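Local coordinates for glucose-binding protein (Thermus thermophilus HB27, PDB 2B3F), which binds glucose and galactose, and probably serves as the sugar-capturing component of a binding-protein-dependent transport system, at residues 350-353 / 354-358; 70-73 / 74-78; 319-323 / 324-328. All blocks are in the same frame, centred on the assembly; numbering follows the deposited sequence.

Interaction 1: residues 350-353 / 354-358; sequences AVAP and ESFMS
Pro-353 and Met-357 close the first turn of helix 354-370, where an extended chain bends into the helix. Ala-352 and Pro-353 have extended backbone angles, whereas Glu-354 onward is helical, which puts Pro-353 at the N-cap position. Its carbonyl supplies the opening acceptor: Met-357 N lies 3.0 Å from Pro-353 O, in the carbonyl plane, with an almost straight N-H...O angle of 175°. Phe-356 N also reaches that oxygen, but its 131° angle marks a weak bond. One residue further on, the backbone carbonyl oxygen of Glu-354 is gripped twice, by the backbone N of Ser-358 and by its hydroxyl, which arrive from opposite faces of the carbonyl plane; Ser-358 OG is 2.8 Å from Glu-354 O.

The side chains pack back along the incoming loop. Ser-355 OG lies beside the proline ring, 3.4 Å from Pro-353 CG. On the inner side, Ala-352 CB meets the Phe-356 ring obliquely, 4.0 Å from CD2. With CG anti to the backbone N (chi1 -176°), the ring touches Ala-352 through CD2 and extends on into the buried interior. Met-357 runs alongside the two loop carbonyls: its CG is 3.4 Å from Pro-353 O and its SD 3.4 Å from Ala-352 O.

The loop 350-353 follows strand 341-344 and comes just after His-348, a residue of the galactose pocket. Trp-190 of helix 166-190 stands edge-to-face to Phe-356, and Ile-383 of helix 373-387 touches the same ring. The other flank faces helix 69-76: Met-357 packs on Glu-70, and the Glu-354 carboxylate joins Thr-74 by a hydrogen bond and Arg-47 of helix 44-55 by a salt bridge.

Interaction 2: residues 70-73 / 74-78; sequences ELIG and TWVVA
Ile-72 and Val-77 are joined by a wide pi-type turn near the end of helix 69-76. Val-77 N is 3.0 Å from Ile-72 O, five residues back, and the bond lies nearly along the C=O axis (168°). Leu-71, Ile-72 and Val-76 make up the tight, apolar part. Val-76 CG2 is 3.9 Å from Leu-71 CD1, the two side chains crossing obliquely, and 4.2 Å from Ile-72 CD1; Trp-112 of strand 110-115 covers all three residues. The exposed Val-77 forms the outer edge, where its methyls press on carbonyl oxygens, CG1 3.2 Å from Ile-72 O and CG2 equally close to Gly-73 O.

Around Thr-74 the backbone opens and water enters. Leu-71 O and Trp-75 N are too far apart for a direct bond, and water 2 bridges them, donating to the oxygen and accepting from the nitrogen. Water 2 thus stands in for the helical bond that the widened turn leaves too long, while water 1 ties the Thr-74 hydroxyl to the carbonyl of Glu-70, donating to both, at 2.7 Å to Thr-74 OG1.

Because Thr-74 OG1 accepts from water 1, its hydrogen bond with Glu-354 is consistent with the threonine donating to the carboxylate.

Interaction 3: residues 319-323 / 324-328; sequences LDSDP and SKYNA
Asp-322 and Ser-324 form an Asx turn at the start of a short 3-10 segment, in the loop between helices 302-312 and 328-339. The evidence is the bond from Ser-324 N to Asp-322 OD1, 3.0 Å long, made to the side-chain oxygen of the residue two places back. Ser-324 OG adds a shorter bond of 2.7 Å to the same Asp-322 OD1. Both donors come from one face of the carboxylate: the hydroxyl on the syn side, somewhat out of plane, and the amide from well above it. Ser-324 can bring its hydroxyl there because OG is tucked between its own backbone N and carbonyl carbon (chi1 70°).

Two backbone bonds wind the turn onward. Lys-325 N donates to Asp-322 O at 3.1 Å, and Tyr-326 N donates to Pro-323 O, also at 3.1 Å. The lysine side chain crosses the aspartate, but its ammonium makes no salt bridge: Lys-325 NZ stays 4.7 Å from Asp-322 OD2, so any attraction is probably diffuse.

Further out, the Asp-306 carboxylate of helix 302-312 takes hydrogen bonds from the Ser-321 and Tyr-326 hydroxyls and from the backbone N of Asp-322, while Gln-331 NE2 bonds to Pro-323 O. Met-334 of helix 328-339 packs on Ser-321, Pro-323 and Tyr-326. Asn-327 then caps that helix, its OD1 accepting from Gly-330 N.

Within the turn, the tyrosine ring turns its edge to a carbonyl oxygen near its plane, Tyr-326 CD2 being 3.4 Å from Asp-322 O.

Overall arrangement
Along the chain the order is interaction 2, interaction 3, then interaction 1. Interactions 1 and 2 are neighbours, their centres 10 Å apart, where the start of helix 354-370 meets helix 69-76. Glu-354 OE1 is 2.7 Å from Thr-74 OG1, and Arg-47 bridges to Glu-70 as well. Glu-70 also bonds to His-66 of the sugar pocket, so this junction adjoins the galactose site, the Glu-70 side chain being about 7 Å from the sugar. Interaction 3 stands apart, its centre 31 Å from that of interaction 1 and across the chain's centre. It shapes the surface loop following helix 302-312, which ends in the galactose-binding Lys-312, and lies about 13 Å from the sugar, measured from the Tyr-326 side chain.

Interaction 1: residues 350-353 / 354-358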
loop_
_atom_site.group_PDB
_atom_site.type_symbol
_atom_site.label_atom_id
_atom_site.label_comp_id
_atom_site.label_asym_id
_atom_site.label_seq_id
_atom_site.Cartn_x
_atom_site.Cartn_y
_atom_site.Cartn_z
ATOM N N ALA A 350 0.774 -3.726 -7.064
ATOM C CA ALA A 350 -0.203 -4.632 -7.659
ATOM C C ALA A 350 -0.154 -4.640 -9.187
ATOM O O ALA A 350 -0.162 -5.742 -9.796
ATOM C CB ALA A 350 -1.585 -4.327 -7.174
ATOM N N VAL A 351 -0.073 -3.451 -9.807
ATOM C CA VAL A 351 -0.392 -3.302 -11.245
ATOM C C VAL A 351 0.788 -3.141 -12.204
ATOM O O VAL A 351 0.642 -3.403 -13.414
ATOM C CB VAL A 351 -1.405 -2.159 -11.483
ATOM C CG1 VAL A 351 -2.717 -2.451 -10.774
ATOM C CG2 VAL A 351 -0.864 -0.826 -11.014
ATOM N N ALA A 352 1.948 -2.727 -11.684
ATOM C CA ALA A 352 3.115 -2.467 -12.520
ATOM C C ALA A 352 4.362 -3.105 -11.945
ATOM O O ALA A 352 4.554 -3.147 -10.733
ATOM C CB ALA A 352 3.346 -0.959 -12.649
ATOM N N PRO A 353 5.266 -3.543 -12.827
ATOM C CA PRO A 353 6.506 -4.117 -12.332
ATOM C C PRO A 353 7.411 -3.085 -11.684
ATOM O O PRO A 353 7.252 -1.892 -11.936
ATOM C CB PRO A 353 7.155 -4.672 -13.593
ATOM C CG PRO A 353 6.625 -3.840 -14.678
ATOM C CD PRO A 353 5.219 -3.493 -14.292
ATOM N N GLU A 354 8.350 -3.550 -10.868
ATOM C CA GLU A 354 9.311 -2.661 -10.209
ATOM C C GLU A 354 10.106 -1.783 -11.189
ATOM O O GLU A 354 10.485 -0.661 -10.848
ATOM C CB GLU A 354 10.254 -3.470 -9.308
ATOM C CG GLU A 354 9.521 -4.035 -8.068
ATOM C CD GLU A 354 10.444 -4.554 -6.966
ATOM O OE1 GLU A 354 11.443 -5.231 -7.306
ATOM O OE2 GLU A 354 10.155 -4.278 -5.753
ATOM N N SER A 355 10.344 -2.289 -12.396
ATOM C CA SER A 355 11.041 -1.530 -13.448
ATOM C C SER A 355 10.353 -0.186 -13.691
ATOM O O SER A 355 11.011 0.846 -13.839
ATOM C CB SER A 355 11.067 -2.340 -14.741
ATOM O OG SER A 355 9.771 -2.643 -15.206
ATOM N N PHE A 356 9.021 -0.207 -13.703
ATOM C CA PHE A 356 8.243 1.009 -13.851
ATOM C C PHE A 356 8.095 1.743 -12.508
ATOM O O PHE A 356 8.315 2.955 -12.434
ATOM C CB PHE A 356 6.859 0.679 -14.416
ATOM C CG PHE A 356 6.027 1.890 -14.681
ATOM C CD1 PHE A 356 6.042 2.512 -15.917
ATOM C CD2 PHE A 356 5.257 2.442 -13.672
ATOM C CE1 PHE A 356 5.273 3.632 -16.148
ATOM C CE2 PHE A 356 4.504 3.582 -13.900
ATOM C CZ PHE A 356 4.534 4.185 -15.142
ATOM N N MET A 357 7.701 1.027 -11.452
ATOM C CA MET A 357 7.524 1.642 -10.120
ATOM C C MET A 357 8.726 2.467 -9.681
ATOM O O MET A 357 8.582 3.569 -9.145
ATOM C CB MET A 357 7.276 0.596 -9.033
ATOM C CG MET A 357 6.011 -0.212 -9.199
ATOM S SD MET A 357 5.971 -1.638 -8.065
ATOM C CE MET A 357 5.981 -0.787 -6.490
ATOM N N SER A 358 9.917 1.913 -9.879
ATOM C CA SER A 358 11.144 2.555 -9.402
ATOM C C SER A 358 11.431 3.852 -10.165
ATOM O O SER A 358 12.053 4.752 -9.629
ATOM C CB SER A 358 12.329 1.600 -9.520
ATOM O OG SER A 358 12.571 1.275 -10.887
#

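Interaction 2: residues 70-73 / 74-78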
loop_
_atom_site.group_PDB
_atom_site.type_symbol
_atom_site.label_atom_id
_atom_site.label_comp_id
_atom_site.label_asym_id
_atom_site.label_seq_id
_atom_site.Cartn_x
_atom_site.Cartn_y
_atom_site.Cartn_z
ATOM N N GLU A 70 4.757 -6.486 -8.777
ATOM C CA GLU A 70 6.004 -6.328 -8.017
ATOM C C GLU A 70 6.641 -7.693 -7.770
ATOM O O GLU A 70 7.828 -7.895 -8.017
ATOM C CB GLU A 70 5.744 -5.597 -6.688
ATOM C CG GLU A 70 6.946 -5.504 -5.750
ATOM C CD GLU A 70 6.612 -4.830 -4.435
ATOM O OE1 GLU A 70 6.032 -3.712 -4.565
ATOM O OE2 GLU A 70 6.900 -5.407 -3.303
ATOM N N LEU A 71 5.843 -8.611 -7.231
ATOM C CA LEU A 71 6.301 -9.983 -6.978
ATOM C C LEU A 71 6.759 -10.656 -8.271
ATOM O O LEU A 71 7.861 -11.201 -8.359
ATOM C CB LEU A 71 5.148 -10.787 -6.387
ATOM C CG LEU A 71 5.274 -12.309 -6.246
ATOM C CD1 LEU A 71 6.351 -12.688 -5.249
ATOM C CD2 LEU A 71 3.923 -12.848 -5.831
ATOM N N ILE A 72 5.880 -10.641 -9.263
ATOM C CA ILE A 72 6.107 -11.442 -10.463
ATOM C C ILE A 72 7.303 -10.940 -11.268
ATOM O O ILE A 72 8.176 -11.715 -11.652
ATOM C CB ILE A 72 4.839 -11.503 -11.346
ATOM C CG1 ILE A 72 3.672 -12.176 -10.601
ATOM C CG2 ILE A 72 5.119 -12.246 -12.652
ATOM C CD1 ILE A 72 3.980 -13.474 -9.909
ATOM N N GLY A 73 7.366 -9.630 -11.474
ATOM C CA GLY A 73 8.318 -9.048 -12.408
ATOM C C GLY A 73 9.735 -8.944 -11.898
ATOM O O GLY A 73 10.630 -8.558 -12.663
ATOM N N THR A 74 9.958 -9.260 -10.621
ATOM C CA THR A 74 11.318 -9.201 -10.072
ATOM C C THR A 74 11.878 -10.594 -9.760
ATOM O O THR A 74 12.602 -11.140 -10.596
ATOM C CB THR A 74 11.396 -8.224 -8.899
ATOM O OG1 THR A 74 10.942 -6.930 -9.358
ATOM C CG2 THR A 74 12.832 -8.092 -8.400
ATOM N N TRP A 75 11.565 -11.175 -8.603
ATOM C CA TRP A 75 12.288 -12.400 -8.183
ATOM C C TRP A 75 11.678 -13.682 -8.738
ATOM O O TRP A 75 12.375 -14.701 -8.819
ATOM C CB TRP A 75 12.536 -12.446 -6.649
ATOM C CG TRP A 75 13.333 -11.242 -6.235
ATOM C CD1 TRP A 75 12.940 -10.226 -5.407
ATOM C CD2 TRP A 75 14.626 -10.889 -6.715
ATOM N NE1 TRP A 75 13.921 -9.269 -5.338
ATOM C CE2 TRP A 75 14.965 -9.643 -6.133
ATOM C CE3 TRP A 75 15.535 -11.494 -7.589
ATOM C CZ2 TRP A 75 16.176 -9.003 -6.391
ATOM C CZ3 TRP A 75 16.735 -10.853 -7.850
ATOM C CH2 TRP A 75 17.044 -9.614 -7.254
ATOM N N VAL A 76 10.409 -13.613 -9.146
ATOM C CA VAL A 76 9.743 -14.751 -9.804
ATOM C C VAL A 76 10.256 -14.958 -11.228
ATOM O O VAL A 76 10.738 -16.067 -11.565
ATOM C CB VAL A 76 8.213 -14.613 -9.767
ATOM C CG1 VAL A 76 7.551 -15.693 -10.607
ATOM C CG2 VAL A 76 7.714 -14.677 -8.306
ATOM N N VAL A 77 10.197 -13.924 -12.068
ATOM C CA VAL A 77 10.718 -14.052 -13.438
ATOM C C VAL A 77 12.209 -14.376 -13.461
ATOM O O VAL A 77 12.703 -14.971 -14.421
ATOM C CB VAL A 77 10.465 -12.803 -14.336
ATOM C CG1 VAL A 77 8.981 -12.604 -14.581
ATOM C CG2 VAL A 77 11.086 -11.576 -13.751
ATOM N N ALA A 78 12.921 -13.990 -12.410
ATOM C CA ALA A 78 14.339 -14.307 -12.282
ATOM C C ALA A 78 14.600 -15.727 -11.768
ATOM O O ALA A 78 15.758 -16.096 -11.580
ATOM C CB ALA A 78 15.021 -13.287 -11.398
HETATM O O HOH W 1 8.577 -6.440 -10.539
HETATM O O HOH W 2 9.729 -10.459 -6.419
#

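Interaction 3: residues 319-323 / 324-328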
loop_
_atom_site.group_PDB
_atom_site.type_symbol
_atom_site.label_atom_id
_atom_site.label_comp_id
_atom_site.label_asym_id
_atom_site.label_seq_id
_atom_site.Cartn_x
_atom_site.Cartn_y
_atom_site.Cartn_z
ATOM N N LEU A 319 -10.792 -15.157 3.640
ATOM C CA LEU A 319 -12.238 -14.950 3.601
ATOM C C LEU A 319 -12.945 -15.242 4.943
ATOM O O LEU A 319 -14.004 -14.677 5.207
ATOM C CB LEU A 319 -12.869 -15.812 2.491
ATOM C CG LEU A 319 -12.513 -15.494 1.038
ATOM C CD1 LEU A 319 -12.842 -16.656 0.098
ATOM C CD2 LEU A 319 -13.228 -14.252 0.598
ATOM N N ASP A 320 -12.364 -16.109 5.781
ATOM C CA ASP A 320 -13.009 -16.540 7.026
ATOM C C ASP A 320 -12.679 -15.659 8.235
ATOM O O ASP A 320 -13.016 -15.987 9.381
ATOM C CB ASP A 320 -12.745 -18.034 7.327
ATOM C CG ASP A 320 -11.292 -18.366 7.608
ATOM O OD1 ASP A 320 -10.411 -17.453 7.572
ATOM O OD2 ASP A 320 -11.013 -19.574 7.881
ATOM N N SER A 321 -12.032 -14.516 7.974
ATOM C CA SER A 321 -11.698 -13.574 9.020
ATOM C C SER A 321 -12.893 -13.196 9.911
ATOM O O SER A 321 -13.997 -12.961 9.426
ATOM C CB SER A 321 -11.088 -12.305 8.391
ATOM O OG SER A 321 -10.684 -11.380 9.403
ATOM N N ASP A 322 -12.641 -13.109 11.215
ATOM C CA ASP A 322 -13.658 -12.759 12.211
ATOM C C ASP A 322 -13.745 -11.239 12.403
ATOM O O ASP A 322 -12.857 -10.651 13.014
ATOM C CB ASP A 322 -13.291 -13.420 13.545
ATOM C CG ASP A 322 -14.293 -13.138 14.661
ATOM O OD1 ASP A 322 -15.280 -12.386 14.471
ATOM O OD2 ASP A 322 -14.054 -13.671 15.768
ATOM N N PRO A 323 -14.824 -10.602 11.920
ATOM C CA PRO A 323 -14.894 -9.139 12.031
ATOM C C PRO A 323 -14.942 -8.590 13.458
ATOM O O PRO A 323 -14.639 -7.427 13.658
ATOM C CB PRO A 323 -16.173 -8.770 11.270
ATOM C CG PRO A 323 -16.948 -10.003 11.212
ATOM C CD PRO A 323 -16.020 -11.155 11.258
ATOM N N SER A 324 -15.298 -9.417 14.449
ATOM C CA SER A 324 -15.376 -8.947 15.832
ATOM C C SER A 324 -13.989 -8.662 16.417
ATOM O O SER A 324 -13.890 -8.037 17.465
ATOM C CB SER A 324 -16.131 -9.963 16.718
ATOM O OG SER A 324 -15.377 -11.148 16.901
ATOM N N LYS A 325 -12.931 -9.112 15.733
ATOM C CA LYS A 325 -11.554 -8.861 16.157
ATOM C C LYS A 325 -11.045 -7.490 15.694
ATOM O O LYS A 325 -9.967 -7.084 16.103
ATOM C CB LYS A 325 -10.623 -9.948 15.632
ATOM C CG LYS A 325 -10.947 -11.355 16.115
ATOM C CD LYS A 325 -10.925 -11.436 17.627
ATOM C CE LYS A 325 -11.160 -12.868 18.106
ATOM N NZ LYS A 325 -11.402 -12.902 19.591
ATOM N N TYR A 326 -11.849 -6.787 14.890
ATOM C CA TYR A 326 -11.461 -5.518 14.253
ATOM C C TYR A 326 -12.274 -4.366 14.829
ATOM O O TYR A 326 -13.442 -4.524 15.214
ATOM C CB TYR A 326 -11.638 -5.607 12.713
ATOM C CG TYR A 326 -10.689 -6.608 12.121
ATOM C CD1 TYR A 326 -9.500 -6.209 11.513
ATOM C CD2 TYR A 326 -10.941 -7.985 12.218
ATOM C CE1 TYR A 326 -8.596 -7.143 11.019
ATOM C CE2 TYR A 326 -10.052 -8.919 11.739
ATOM C CZ TYR A 326 -8.880 -8.507 11.120
ATOM O OH TYR A 326 -7.981 -9.437 10.669
ATOM N N ASN A 327 -11.633 -3.202 14.902
ATOM C CA ASN A 327 -12.271 -1.983 15.350
ATOM C C ASN A 327 -13.177 -1.413 14.256
ATOM O O ASN A 327 -13.365 -2.028 13.203
ATOM C CB ASN A 327 -11.205 -0.967 15.859
ATOM C CG ASN A 327 -10.345 -0.388 14.745
ATOM O OD1 ASN A 327 -10.733 -0.388 13.587
ATOM N ND2 ASN A 327 -9.162 0.112 15.106
ATOM N N ALA A 328 -13.756 -0.250 14.514
ATOM C CA ALA A 328 -14.708 0.348 13.600
ATOM C C ALA A 328 -14.106 0.628 12.218
ATOM O O ALA A 328 -14.782 0.468 11.216
ATOM C CB ALA A 328 -15.268 1.608 14.203
#